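Local coordinates for protein eukaryotic translation initiation factor 4 gamma 2 (Homo sapiens, PDB 4IUL) that probably acts in translation initiation as an eIF4G relative, its MIF4G domain of HEAT repeats interacting with the RNA helicase eIF4A, at residues K32-K37 / P71-L76; K66-P71 / L153-F158; N126-D131 / E182-V187. One frame throughout, in Å; residues are numbered along the deposited sequence.

Contact 1: residues K32-K37 / P71-L76; sequences KLTPEK and PKYSSL
Leu-33, in the loop that leaves helix 13-31, holds CG anti to its backbone N (chi1 -177°), which carries the branch point to 4.1 Å from CD2 of Leu-76. The two leucines slide past each other in opposite directions, and Leu-33 also leans on Phe-38 of the next helix. The CB of Thr-34 points away from residues 71-76, and its backbone does the touching: its C lies 3.7 Å from CD2 of Leu-76. Here the link between helices 13-31 and 38-48 of the all-helical, HEAT-repeat MIF4G domain packs against the turn that opens helix 74-87, where Tyr-73 holds the N-cap position. Pro-35 gives the largest share from the loop side. Its side chain crosses those of Leu-76 and Tyr-73 at about a right angle each: Pro-35 CG lies 3.6 Å from Leu-76 CD1, its backbone N 3.6 Å from Leu-76 CD2, and its CD 3.9 Å from the Tyr-73 OH. Leu-76 CD2 also reaches one face of the Tyr-73 ring near its rim, so this methyl touches both the proline and the phenol ring; Leu-76 chi1, at -108°, is far from a staggered value.

Contact 2: residues K66-P71 / L153-F158; sequences KALEEP and LGNIKF
Helix-against-helix packing inside the HEAT-repeat MIF4G domain brings the C-terminal end of helix 53-69, with the turn after it, against the second half of helix 141-163. Ala-67 CB stands almost exactly over the centre of the Phe-158 ring, 3.7 Å from the centroid and 7° off the normal, a CH-pi contact. CG anti to the backbone N (chi1 -177°) sends the Phe-158 ring toward the alanine. One residue on, Leu-68 crosses Asn-155 obliquely: CD2 lies 4.0 Å from Asn-155 CG, and CD1 is equally far, 4.0 Å, from Asn-155 OD1. Glu-119 and Arg-123 of helix 107-127 touch both of these side chains. Past the helix end the two chains come closest at Pro-71 and Gly-154, CA to CA 5.1 Å; Gly-154, with no side chain, lets Pro-71 CB rest 3.7 Å from its CA. Lys-157, extended until a bend at chi4 (59°), passes its aliphatic chain by the proline carbonyl, CE 3.4 Å from Pro-71 O. Carbon surfaces therefore do most of the joining, and the cost falls on Asn-155 OD1, which is buried with no polar partner in the model.

Contact 3: residues N126-D131 / E182-V187; sequences NVDVYD and EKKKRV
Asp-128 OD1 is gripped across the contact by one donor, the ammonium of Lys-184, in a salt bridge with NZ 3.0 Å away. The lysine comes in on the syn lone pair, and the two side chains cross at about a right angle. Bends at chi2 (-70°) and chi4 (61°) fold the Lys-184 chain so that its tip meets the aspartate. Asp-131 OD2 lies 4.2 Å from the same Lys-184 NZ, beyond a salt bridge, yet its charge would probably help steady the ammonium; this carboxylate also has a long, weak ion pair with Arg-145 of helix 141-163. In the MIF4G domain the contact ties the chain leaving helix 107-127 to the loop between helices 170-181 and 193-210, at the surface. Further along that loop Arg-186 starts out extended, bends at chi3 (-63°) and gives NH2 to the Tyr-130 carbonyl, with NH2 3.1 Å from O. The donor stands well above the carbonyl plane rather than on a lone pair, and the bond is far from straight. The other terminal nitrogen of Arg-186, NH1, lies 3.8 Å from Tyr-130 CB, the root of a side chain that touches Glu-141 and Gln-144.

How the contacts relate
Contact 2 is the buried one, centred about 7 Å from the centre of the chain, whereas contacts 1 and 3 lie at the surface. Contacts 1 and 2 share Pro-71 and touch through Ser-74, whose hydroxyl binds the Pro-71 carbonyl and packs on Lys-157 and Phe-158; the turn between helices 53-69 and 74-87 thus serves both. Contact 3 stands apart, its centre about 31 Å from that of contact 1 and about 20 Å from that of contact 2, although helix 141-163 borders it as well. Chemistry changes with place: apolar packing joins a loop to a helix start in contact 1 and a helix end and its turn to a helix in contact 2, while a salt bridge and an arginine-to-carbonyl bond join two loop segments in contact 3.

Contact 1: residues K32-K37 / P71-L76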
ATOM      1  N   LYS A  32      17.166  -8.692   6.516  1.00 44.98           N
ATOM      2  CA  LYS A  32      16.950  -9.908   7.290  1.00 47.27           C
ATOM      3  C   LYS A  32      15.682  -9.919   8.144  1.00 48.08           C
ATOM      4  O   LYS A  32      15.612 -10.637   9.138  1.00 49.58           O
ATOM      5  CB  LYS A  32      18.177 -10.208   8.163  1.00 47.86           C
ATOM      6  CG  LYS A  32      18.729  -9.048   8.981  1.00 50.58           C
ATOM      7  CD  LYS A  32      20.136  -9.400   9.466  1.00 52.57           C
ATOM      8  CE  LYS A  32      20.867  -8.232  10.118  1.00 54.45           C
ATOM      9  NZ  LYS A  32      20.417  -7.952  11.512  1.00 57.02           N
ATOM     10  N   LEU A  33      14.677  -9.143   7.744  1.00 48.33           N
ATOM     11  CA  LEU A  33      13.416  -9.078   8.486  1.00 47.96           C
ATOM     12  C   LEU A  33      12.518 -10.272   8.175  1.00 48.80           C
ATOM     13  O   LEU A  33      12.186 -10.536   7.016  1.00 47.23           O
ATOM     14  CB  LEU A  33      12.665  -7.786   8.160  1.00 46.89           C
ATOM     15  CG  LEU A  33      11.351  -7.552   8.912  1.00 45.51           C
ATOM     16  CD1 LEU A  33      11.633  -7.362  10.397  1.00 43.40           C
ATOM     17  CD2 LEU A  33      10.647  -6.325   8.347  1.00 43.97           C
ATOM     18  N   THR A  34      12.121 -10.987   9.222  1.00 50.13           N
ATOM     19  CA  THR A  34      11.265 -12.157   9.074  1.00 51.24           C
ATOM     20  C   THR A  34      10.239 -12.222  10.202  1.00 50.91           C
ATOM     21  O   THR A  34      10.473 -11.682  11.288  1.00 49.84           O
ATOM     22  CB  THR A  34      12.104 -13.450   9.091  1.00 51.84           C
ATOM     23  OG1 THR A  34      11.244 -14.583   8.949  1.00 55.41           O
ATOM     24  CG2 THR A  34      12.864 -13.571  10.390  1.00 52.82           C
ATOM     25  N   PRO A  35       9.086 -12.875   9.956  1.00 51.08           N
ATOM     26  CA  PRO A  35       8.043 -12.991  10.980  1.00 51.56           C
ATOM     27  C   PRO A  35       8.636 -13.488  12.293  1.00 53.32           C
ATOM     28  O   PRO A  35       8.218 -13.070  13.370  1.00 52.71           O
ATOM     29  CB  PRO A  35       7.073 -13.999  10.374  1.00 51.91           C
ATOM     30  CG  PRO A  35       7.192 -13.741   8.910  1.00 51.68           C
ATOM     31  CD  PRO A  35       8.679 -13.559   8.714  1.00 50.89           C
ATOM     32  N   GLU A  36       9.624 -14.372  12.189  1.00 55.96           N
ATOM     33  CA  GLU A  36      10.276 -14.943  13.363  1.00 58.95           C
ATOM     34  C   GLU A  36      11.269 -13.992  14.027  1.00 58.40           C
ATOM     35  O   GLU A  36      11.454 -14.039  15.244  1.00 57.96           O
ATOM     36  CB  GLU A  36      10.986 -16.248  12.989  1.00 63.18           C
ATOM     37  CG  GLU A  36      11.667 -16.940  14.166  1.00 68.68           C
ATOM     38  CD  GLU A  36      12.292 -18.273  13.786  1.00 72.32           C
ATOM     39  OE1 GLU A  36      13.185 -18.286  12.909  1.00 73.79           O
ATOM     40  OE2 GLU A  36      11.890 -19.306  14.368  1.00 73.79           O
ATOM     41  N   LYS A  37      11.909 -13.136  13.235  1.00 58.02           N
ATOM     42  CA  LYS A  37      12.874 -12.185  13.781  1.00 57.65           C
ATOM     43  C   LYS A  37      12.269 -10.805  14.029  1.00 56.63           C
ATOM     44  O   LYS A  37      12.895  -9.955  14.670  1.00 55.66           O
ATOM     45  CB  LYS A  37      14.067 -12.020  12.839  1.00 58.75           C
ATOM     46  CG  LYS A  37      15.035 -13.191  12.775  1.00 60.18           C
ATOM     47  CD  LYS A  37      16.231 -12.805  11.913  1.00 61.63           C
ATOM     48  CE  LYS A  37      17.265 -13.907  11.819  1.00 62.90           C
ATOM     49  NZ  LYS A  37      18.445 -13.448  11.024  1.00 64.44           N
ATOM     50  N   PRO A  71       6.625  -7.570  -1.946  1.00 46.82           N
ATOM     51  CA  PRO A  71       5.222  -7.354  -1.566  1.00 48.76           C
ATOM     52  C   PRO A  71       4.587  -8.469  -0.738  1.00 50.73           C
ATOM     53  O   PRO A  71       3.554  -8.258  -0.096  1.00 50.49           O
ATOM     54  CB  PRO A  71       4.524  -7.142  -2.911  1.00 48.47           C
ATOM     55  CG  PRO A  71       5.386  -7.896  -3.872  1.00 47.84           C
ATOM     56  CD  PRO A  71       6.774  -7.542  -3.411  1.00 47.53           C
ATOM     57  N   LYS A  72       5.208  -9.648  -0.742  1.00 52.67           N
ATOM     58  CA  LYS A  72       4.696 -10.780   0.025  1.00 52.88           C
ATOM     59  C   LYS A  72       4.717 -10.456   1.508  1.00 50.76           C
ATOM     60  O   LYS A  72       3.941 -11.008   2.284  1.00 50.91           O
ATOM     61  CB  LYS A  72       5.534 -12.038  -0.237  1.00 56.28           C
ATOM     62  CG  LYS A  72       5.363 -12.599  -1.640  1.00 62.24           C
ATOM     63  CD  LYS A  72       6.264 -13.800  -1.911  1.00 64.83           C
ATOM     64  CE  LYS A  72       6.086 -14.290  -3.347  1.00 65.85           C
ATOM     65  NZ  LYS A  72       6.992 -15.423  -3.693  1.00 66.77           N
ATOM     66  N   TYR A  73       5.608  -9.554   1.903  1.00 49.10           N
ATOM     67  CA  TYR A  73       5.706  -9.169   3.301  1.00 46.51           C
ATOM     68  C   TYR A  73       5.072  -7.820   3.638  1.00 44.00           C
ATOM     69  O   TYR A  73       5.399  -7.233   4.668  1.00 42.36           O
ATOM     70  CB  TYR A  73       7.168  -9.167   3.752  1.00 48.84           C
ATOM     71  CG  TYR A  73       7.742 -10.538   4.022  1.00 52.05           C
ATOM     72  CD1 TYR A  73       6.954 -11.549   4.568  1.00 54.33           C
ATOM     73  CD2 TYR A  73       9.087 -10.813   3.778  1.00 54.74           C
ATOM     74  CE1 TYR A  73       7.487 -12.799   4.865  1.00 55.31           C
ATOM     75  CE2 TYR A  73       9.633 -12.062   4.074  1.00 56.20           C
ATOM     76  CZ  TYR A  73       8.824 -13.047   4.618  1.00 56.94           C
ATOM     77  OH  TYR A  73       9.350 -14.281   4.920  1.00 59.68           O
ATOM     78  N   SER A  74       4.168  -7.335   2.783  1.00 42.02           N
ATOM     79  CA  SER A  74       3.492  -6.053   3.023  1.00 40.80           C
ATOM     80  C   SER A  74       3.046  -5.965   4.479  1.00 40.74           C
ATOM     81  O   SER A  74       3.337  -4.997   5.196  1.00 37.34           O
ATOM     82  CB  SER A  74       2.255  -5.912   2.130  1.00 40.13           C
ATOM     83  OG  SER A  74       2.602  -5.693   0.780  1.00 40.04           O
ATOM     84  N   SER A  75       2.322  -7.002   4.886  1.00 39.91           N
ATOM     85  CA  SER A  75       1.791  -7.142   6.228  1.00 39.04           C
ATOM     86  C   SER A  75       2.869  -6.873   7.287  1.00 38.62           C
ATOM     87  O   SER A  75       2.649  -6.117   8.233  1.00 37.28           O
ATOM     88  CB  SER A  75       1.231  -8.558   6.370  1.00 38.77           C
ATOM     89  OG  SER A  75       0.735  -8.800   7.663  1.00 40.78           O
ATOM     90  N   LEU A  76       4.031  -7.497   7.118  1.00 38.19           N
ATOM     91  CA  LEU A  76       5.140  -7.329   8.047  1.00 39.10           C
ATOM     92  C   LEU A  76       5.643  -5.894   8.096  1.00 39.30           C
ATOM     93  O   LEU A  76       5.847  -5.339   9.178  1.00 39.11           O
ATOM     94  CB  LEU A  76       6.314  -8.231   7.656  1.00 41.03           C
ATOM     95  CG  LEU A  76       6.607  -9.454   8.523  1.00 44.06           C
ATOM     96  CD1 LEU A  76       5.611 -10.578   8.212  1.00 44.10           C
ATOM     97  CD2 LEU A  76       8.036  -9.911   8.257  1.00 44.66           C
TER

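Contact 2: residues K66-P71 / L153-F158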
ATOM      1  N   LYS A  66      11.912  -1.459   0.267  1.00 29.46           N
ATOM      2  CA  LYS A  66      11.857  -2.903   0.508  1.00 31.42           C
ATOM      3  C   LYS A  66      10.460  -3.498   0.289  1.00 31.47           C
ATOM      4  O   LYS A  66      10.337  -4.594  -0.256  1.00 32.14           O
ATOM      5  CB  LYS A  66      12.329  -3.215   1.932  1.00 31.97           C
ATOM      6  CG  LYS A  66      12.522  -4.698   2.233  1.00 35.43           C
ATOM      7  CD  LYS A  66      13.638  -5.297   1.387  1.00 36.12           C
ATOM      8  CE  LYS A  66      13.925  -6.743   1.770  1.00 38.15           C
ATOM      9  NZ  LYS A  66      15.116  -7.283   1.046  1.00 35.47           N
ATOM     10  N   ALA A  67       9.419  -2.775   0.701  1.00 29.19           N
ATOM     11  CA  ALA A  67       8.047  -3.255   0.538  1.00 30.69           C
ATOM     12  C   ALA A  67       7.708  -3.540  -0.922  1.00 31.80           C
ATOM     13  O   ALA A  67       7.066  -4.547  -1.231  1.00 32.78           O
ATOM     14  CB  ALA A  67       7.046  -2.241   1.124  1.00 28.79           C
ATOM     15  N   LEU A  68       8.124  -2.660  -1.827  1.00 32.56           N
ATOM     16  CA  LEU A  68       7.842  -2.892  -3.235  1.00 33.98           C
ATOM     17  C   LEU A  68       8.761  -3.933  -3.878  1.00 35.79           C
ATOM     18  O   LEU A  68       8.517  -4.360  -5.007  1.00 34.40           O
ATOM     19  CB  LEU A  68       7.871  -1.580  -4.019  1.00 35.04           C
ATOM     20  CG  LEU A  68       6.487  -0.908  -4.061  1.00 35.67           C
ATOM     21  CD1 LEU A  68       6.065  -0.497  -2.657  1.00 34.28           C
ATOM     22  CD2 LEU A  68       6.521   0.295  -4.974  1.00 37.73           C
ATOM     23  N   GLU A  69       9.804  -4.348  -3.161  1.00 36.21           N
ATOM     24  CA  GLU A  69      10.701  -5.372  -3.678  1.00 40.15           C
ATOM     25  C   GLU A  69      10.170  -6.745  -3.248  1.00 41.36           C
ATOM     26  O   GLU A  69      10.291  -7.719  -3.985  1.00 41.40           O
ATOM     27  CB  GLU A  69      12.133  -5.173  -3.155  1.00 39.21           C
ATOM     28  CG  GLU A  69      12.699  -3.779  -3.428  1.00 40.38           C
ATOM     29  CD  GLU A  69      14.149  -3.610  -2.999  1.00 37.96           C
ATOM     30  OE1 GLU A  69      14.548  -4.127  -1.936  1.00 39.03           O
ATOM     31  OE2 GLU A  69      14.897  -2.935  -3.727  1.00 41.03           O
ATOM     32  N   GLU A  70       9.567  -6.810  -2.061  1.00 43.33           N
ATOM     33  CA  GLU A  70       9.012  -8.060  -1.533  1.00 45.69           C
ATOM     34  C   GLU A  70       7.568  -7.859  -1.032  1.00 45.80           C
ATOM     35  O   GLU A  70       7.297  -7.972   0.166  1.00 42.74           O
ATOM     36  CB  GLU A  70       9.872  -8.563  -0.372  1.00 47.50           C
ATOM     37  CG  GLU A  70      11.366  -8.631  -0.648  1.00 53.33           C
ATOM     38  CD  GLU A  70      11.732  -9.643  -1.727  1.00 57.07           C
ATOM     39  OE1 GLU A  70      11.173 -10.766  -1.711  1.00 59.77           O
ATOM     40  OE2 GLU A  70      12.589  -9.317  -2.580  1.00 58.07           O
ATOM     41  N   PRO A  71       6.625  -7.570  -1.946  1.00 46.82           N
ATOM     42  CA  PRO A  71       5.222  -7.354  -1.566  1.00 48.76           C
ATOM     43  C   PRO A  71       4.587  -8.469  -0.738  1.00 50.73           C
ATOM     44  O   PRO A  71       3.554  -8.258  -0.096  1.00 50.49           O
ATOM     45  CB  PRO A  71       4.524  -7.142  -2.911  1.00 48.47           C
ATOM     46  CG  PRO A  71       5.386  -7.896  -3.872  1.00 47.84           C
ATOM     47  CD  PRO A  71       6.774  -7.542  -3.411  1.00 47.53           C
ATOM     48  N   LEU A 153       0.901  -3.575  -8.680  1.00 41.26           N
ATOM     49  CA  LEU A 153       0.069  -4.412  -7.821  1.00 41.04           C
ATOM     50  C   LEU A 153       0.697  -4.539  -6.439  1.00 40.32           C
ATOM     51  O   LEU A 153      -0.003  -4.525  -5.425  1.00 41.77           O
ATOM     52  CB  LEU A 153      -0.139  -5.795  -8.445  1.00 40.02           C
ATOM     53  CG  LEU A 153      -0.842  -5.740  -9.806  1.00 42.11           C
ATOM     54  CD1 LEU A 153      -1.176  -7.154 -10.297  1.00 43.21           C
ATOM     55  CD2 LEU A 153      -2.108  -4.917  -9.672  1.00 41.13           C
ATOM     56  N   GLY A 154       2.018  -4.671  -6.405  1.00 39.02           N
ATOM     57  CA  GLY A 154       2.704  -4.765  -5.134  1.00 37.66           C
ATOM     58  C   GLY A 154       2.496  -3.473  -4.361  1.00 37.27           C
ATOM     59  O   GLY A 154       2.313  -3.492  -3.142  1.00 36.59           O
ATOM     60  N   ASN A 155       2.509  -2.345  -5.072  1.00 36.08           N
ATOM     61  CA  ASN A 155       2.315  -1.043  -4.438  1.00 36.43           C
ATOM     62  C   ASN A 155       0.923  -0.959  -3.820  1.00 36.16           C
ATOM     63  O   ASN A 155       0.767  -0.523  -2.676  1.00 35.51           O
ATOM     64  CB  ASN A 155       2.489   0.091  -5.458  1.00 36.21           C
ATOM     65  CG  ASN A 155       2.734   1.440  -4.794  1.00 36.34           C
ATOM     66  OD1 ASN A 155       2.766   1.544  -3.570  1.00 35.58           O
ATOM     67  ND2 ASN A 155       2.913   2.482  -5.605  1.00 37.58           N
ATOM     68  N   ILE A 156      -0.085  -1.384  -4.577  1.00 35.02           N
ATOM     69  CA  ILE A 156      -1.462  -1.349  -4.101  1.00 34.18           C
ATOM     70  C   ILE A 156      -1.694  -2.243  -2.878  1.00 34.54           C
ATOM     71  O   ILE A 156      -2.412  -1.854  -1.958  1.00 35.22           O
ATOM     72  CB  ILE A 156      -2.441  -1.733  -5.227  1.00 32.27           C
ATOM     73  CG1 ILE A 156      -2.405  -0.646  -6.311  1.00 30.88           C
ATOM     74  CG2 ILE A 156      -3.851  -1.887  -4.672  1.00 30.87           C
ATOM     75  CD1 ILE A 156      -3.231  -0.957  -7.526  1.00 27.60           C
ATOM     76  N   LYS A 157      -1.077  -3.422  -2.864  1.00 32.89           N
ATOM     77  CA  LYS A 157      -1.215  -4.356  -1.746  1.00 32.23           C
ATOM     78  C   LYS A 157      -0.621  -3.781  -0.456  1.00 32.05           C
ATOM     79  O   LYS A 157      -1.155  -3.999   0.636  1.00 30.44           O
ATOM     80  CB  LYS A 157      -0.529  -5.680  -2.087  1.00 33.02           C
ATOM     81  CG  LYS A 157      -0.560  -6.737  -0.988  1.00 35.42           C
ATOM     82  CD  LYS A 157       0.213  -7.987  -1.429  1.00 39.44           C
ATOM     83  CE  LYS A 157       0.293  -9.046  -0.331  1.00 39.10           C
ATOM     84  NZ  LYS A 157      -1.069  -9.482   0.106  1.00 43.73           N
ATOM     85  N   PHE A 158       0.485  -3.051  -0.577  1.00 30.84           N
ATOM     86  CA  PHE A 158       1.116  -2.449   0.596  1.00 28.98           C
ATOM     87  C   PHE A 158       0.229  -1.313   1.124  1.00 28.70           C
ATOM     88  O   PHE A 158       0.088  -1.131   2.336  1.00 27.50           O
ATOM     89  CB  PHE A 158       2.522  -1.938   0.236  1.00 28.25           C
ATOM     90  CG  PHE A 158       3.278  -1.352   1.401  1.00 26.19           C
ATOM     91  CD1 PHE A 158       3.322  -2.011   2.626  1.00 25.57           C
ATOM     92  CD2 PHE A 158       3.942  -0.133   1.276  1.00 24.65           C
ATOM     93  CE1 PHE A 158       4.017  -1.462   3.716  1.00 24.43           C
ATOM     94  CE2 PHE A 158       4.635   0.418   2.353  1.00 24.84           C
ATOM     95  CZ  PHE A 158       4.672  -0.247   3.575  1.00 21.34           C
TER

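Contact 3: residues N126-D131 / E182-V187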
ATOM      1  N   ASN A 126       4.946   4.641 -14.864  1.00 44.90           N
ATOM      2  CA  ASN A 126       5.742   3.567 -15.442  1.00 47.46           C
ATOM      3  C   ASN A 126       4.896   2.598 -16.268  1.00 49.51           C
ATOM      4  O   ASN A 126       5.396   1.984 -17.211  1.00 49.68           O
ATOM      5  CB  ASN A 126       6.476   2.802 -14.333  1.00 46.78           C
ATOM      6  CG  ASN A 126       7.613   3.609 -13.721  1.00 47.19           C
ATOM      7  OD1 ASN A 126       7.685   4.830 -13.890  1.00 45.61           O
ATOM      8  ND2 ASN A 126       8.502   2.931 -12.998  1.00 44.69           N
ATOM      9  N   VAL A 127       3.621   2.461 -15.908  1.00 50.78           N
ATOM     10  CA  VAL A 127       2.707   1.568 -16.617  1.00 53.08           C
ATOM     11  C   VAL A 127       2.207   2.185 -17.921  1.00 55.76           C
ATOM     12  O   VAL A 127       2.117   1.503 -18.941  1.00 55.77           O
ATOM     13  CB  VAL A 127       1.484   1.200 -15.733  1.00 52.21           C
ATOM     14  CG1 VAL A 127       0.363   0.608 -16.588  1.00 50.74           C
ATOM     15  CG2 VAL A 127       1.904   0.203 -14.666  1.00 51.35           C
ATOM     16  N   ASP A 128       1.886   3.473 -17.885  1.00 59.14           N
ATOM     17  CA  ASP A 128       1.388   4.165 -19.070  1.00 63.15           C
ATOM     18  C   ASP A 128       2.516   4.776 -19.907  1.00 65.65           C
ATOM     19  O   ASP A 128       2.281   5.666 -20.727  1.00 65.74           O
ATOM     20  CB  ASP A 128       0.403   5.261 -18.655  1.00 63.83           C
ATOM     21  CG  ASP A 128      -0.732   4.731 -17.795  1.00 65.75           C
ATOM     22  OD1 ASP A 128      -1.385   3.748 -18.207  1.00 66.64           O
ATOM     23  OD2 ASP A 128      -0.977   5.301 -16.711  1.00 66.82           O
ATOM     24  N   VAL A 129       3.737   4.288 -19.705  1.00 68.00           N
ATOM     25  CA  VAL A 129       4.901   4.788 -20.429  1.00 70.85           C
ATOM     26  C   VAL A 129       4.863   4.431 -21.912  1.00 73.75           C
ATOM     27  O   VAL A 129       5.522   5.075 -22.731  1.00 73.63           O
ATOM     28  CB  VAL A 129       6.211   4.230 -19.832  1.00 70.49           C
ATOM     29  CG1 VAL A 129       6.284   2.732 -20.053  1.00 69.80           C
ATOM     30  CG2 VAL A 129       7.409   4.922 -20.464  1.00 71.37           C
ATOM     31  N   TYR A 130       4.096   3.403 -22.254  1.00 76.99           N
ATOM     32  CA  TYR A 130       3.986   2.969 -23.643  1.00 79.49           C
ATOM     33  C   TYR A 130       2.597   3.269 -24.189  1.00 81.06           C
ATOM     34  O   TYR A 130       2.339   3.110 -25.383  1.00 81.65           O
ATOM     35  CB  TYR A 130       4.272   1.469 -23.746  1.00 79.63           C
ATOM     36  CG  TYR A 130       5.648   1.070 -23.255  1.00 79.51           C
ATOM     37  CD1 TYR A 130       6.802   1.583 -23.854  1.00 79.41           C
ATOM     38  CD2 TYR A 130       5.798   0.178 -22.194  1.00 79.28           C
ATOM     39  CE1 TYR A 130       8.070   1.218 -23.408  1.00 79.52           C
ATOM     40  CE2 TYR A 130       7.062  -0.193 -21.737  1.00 79.70           C
ATOM     41  CZ  TYR A 130       8.192   0.329 -22.348  1.00 79.95           C
ATOM     42  OH  TYR A 130       9.441  -0.040 -21.895  1.00 79.72           O
ATOM     43  N   ASP A 131       1.711   3.711 -23.304  1.00 82.57           N
ATOM     44  CA  ASP A 131       0.338   4.035 -23.668  1.00 83.98           C
ATOM     45  C   ASP A 131       0.249   5.407 -24.333  1.00 83.55           C
ATOM     46  O   ASP A 131       0.227   5.519 -25.561  1.00 83.60           O
ATOM     47  CB  ASP A 131      -0.545   4.003 -22.418  1.00 85.96           C
ATOM     48  CG  ASP A 131      -0.438   2.688 -21.662  1.00 87.85           C
ATOM     49  OD1 ASP A 131       0.696   2.290 -21.315  1.00 89.28           O
ATOM     50  OD2 ASP A 131      -1.486   2.052 -21.414  1.00 88.71           O
ATOM     51  N   GLU A 182     -10.763   0.061 -13.933  1.00 60.46           N
ATOM     52  CA  GLU A 182     -10.738   0.752 -15.217  1.00 64.15           C
ATOM     53  C   GLU A 182     -10.383  -0.192 -16.357  1.00 66.51           C
ATOM     54  O   GLU A 182      -9.494  -1.036 -16.230  1.00 66.45           O
ATOM     55  CB  GLU A 182      -9.738   1.908 -15.182  1.00 65.35           C
ATOM     56  CG  GLU A 182      -9.603   2.645 -16.507  1.00 66.57           C
ATOM     57  CD  GLU A 182      -8.564   3.748 -16.457  1.00 67.96           C
ATOM     58  OE1 GLU A 182      -7.371   3.440 -16.238  1.00 67.96           O
ATOM     59  OE2 GLU A 182      -8.943   4.925 -16.634  1.00 69.45           O
ATOM     60  N   LYS A 183     -11.082  -0.032 -17.476  1.00 69.36           N
ATOM     61  CA  LYS A 183     -10.862  -0.862 -18.652  1.00 72.68           C
ATOM     62  C   LYS A 183     -10.078  -0.141 -19.745  1.00 74.11           C
ATOM     63  O   LYS A 183     -10.631   0.664 -20.497  1.00 73.74           O
ATOM     64  CB  LYS A 183     -12.208  -1.336 -19.209  1.00 73.45           C
ATOM     65  CG  LYS A 183     -12.107  -2.091 -20.523  1.00 74.71           C
ATOM     66  CD  LYS A 183     -11.230  -3.319 -20.390  1.00 74.53           C
ATOM     67  CE  LYS A 183     -11.127  -4.044 -21.712  1.00 75.36           C
ATOM     68  NZ  LYS A 183     -10.274  -5.247 -21.591  1.00 75.82           N
ATOM     69  N   LYS A 184      -8.787  -0.440 -19.830  1.00 76.33           N
ATOM     70  CA  LYS A 184      -7.921   0.167 -20.830  1.00 79.14           C
ATOM     71  C   LYS A 184      -8.267  -0.369 -22.217  1.00 80.70           C
ATOM     72  O   LYS A 184      -8.708  -1.510 -22.357  1.00 81.21           O
ATOM     73  CB  LYS A 184      -6.463  -0.151 -20.512  1.00 80.21           C
ATOM     74  CG  LYS A 184      -5.973   0.412 -19.189  1.00 82.30           C
ATOM     75  CD  LYS A 184      -5.860   1.924 -19.242  1.00 83.25           C
ATOM     76  CE  LYS A 184      -5.158   2.463 -18.007  1.00 84.65           C
ATOM     77  NZ  LYS A 184      -3.772   1.933 -17.882  1.00 84.09           N
ATOM     78  N   LYS A 185      -8.069   0.454 -23.242  1.00 82.08           N
ATOM     79  CA  LYS A 185      -8.360   0.029 -24.604  1.00 83.49           C
ATOM     80  C   LYS A 185      -7.439  -1.110 -25.012  1.00 84.38           C
ATOM     81  O   LYS A 185      -7.887  -2.111 -25.568  1.00 84.53           O
ATOM     82  CB  LYS A 185      -8.195   1.194 -25.584  1.00 83.33           C
ATOM     83  CG  LYS A 185      -9.174   2.331 -25.366  1.00 84.25           C
ATOM     84  CD  LYS A 185      -9.167   3.307 -26.532  1.00 84.93           C
ATOM     85  CE  LYS A 185      -7.800   3.945 -26.728  1.00 85.89           C
ATOM     86  NZ  LYS A 185      -7.794   4.893 -27.878  1.00 86.41           N
ATOM     87  N   ARG A 186      -6.151  -0.956 -24.731  1.00 85.47           N
ATOM     88  CA  ARG A 186      -5.170  -1.978 -25.077  1.00 86.80           C
ATOM     89  C   ARG A 186      -5.483  -3.314 -24.399  1.00 86.68           C
ATOM     90  O   ARG A 186      -5.754  -4.310 -25.069  1.00 86.71           O
ATOM     91  CB  ARG A 186      -3.762  -1.506 -24.691  1.00 87.76           C
ATOM     92  CG  ARG A 186      -2.653  -2.501 -25.009  1.00 89.59           C
ATOM     93  CD  ARG A 186      -1.269  -1.925 -24.709  1.00 91.61           C
ATOM     94  NE  ARG A 186      -0.952  -0.762 -25.538  1.00 92.82           N
ATOM     95  CZ  ARG A 186       0.227  -0.142 -25.548  1.00 93.04           C
ATOM     96  NH1 ARG A 186       1.215  -0.572 -24.772  1.00 93.17           N
ATOM     97  NH2 ARG A 186       0.421   0.908 -26.338  1.00 93.00           N
ATOM     98  N   VAL A 187      -5.450  -3.329 -23.069  1.00 86.46           N
ATOM     99  CA  VAL A 187      -5.724  -4.542 -22.304  1.00 86.23           C
ATOM    100  C   VAL A 187      -7.079  -5.151 -22.673  1.00 85.65           C
ATOM    101  O   VAL A 187      -8.033  -4.434 -22.973  1.00 85.64           O
ATOM    102  CB  VAL A 187      -5.704  -4.251 -20.781  1.00 86.04           C
ATOM    103  CG1 VAL A 187      -5.995  -5.521 -19.999  1.00 86.18           C
ATOM    104  CG2 VAL A 187      -4.352  -3.688 -20.383  1.00 86.59           C
TER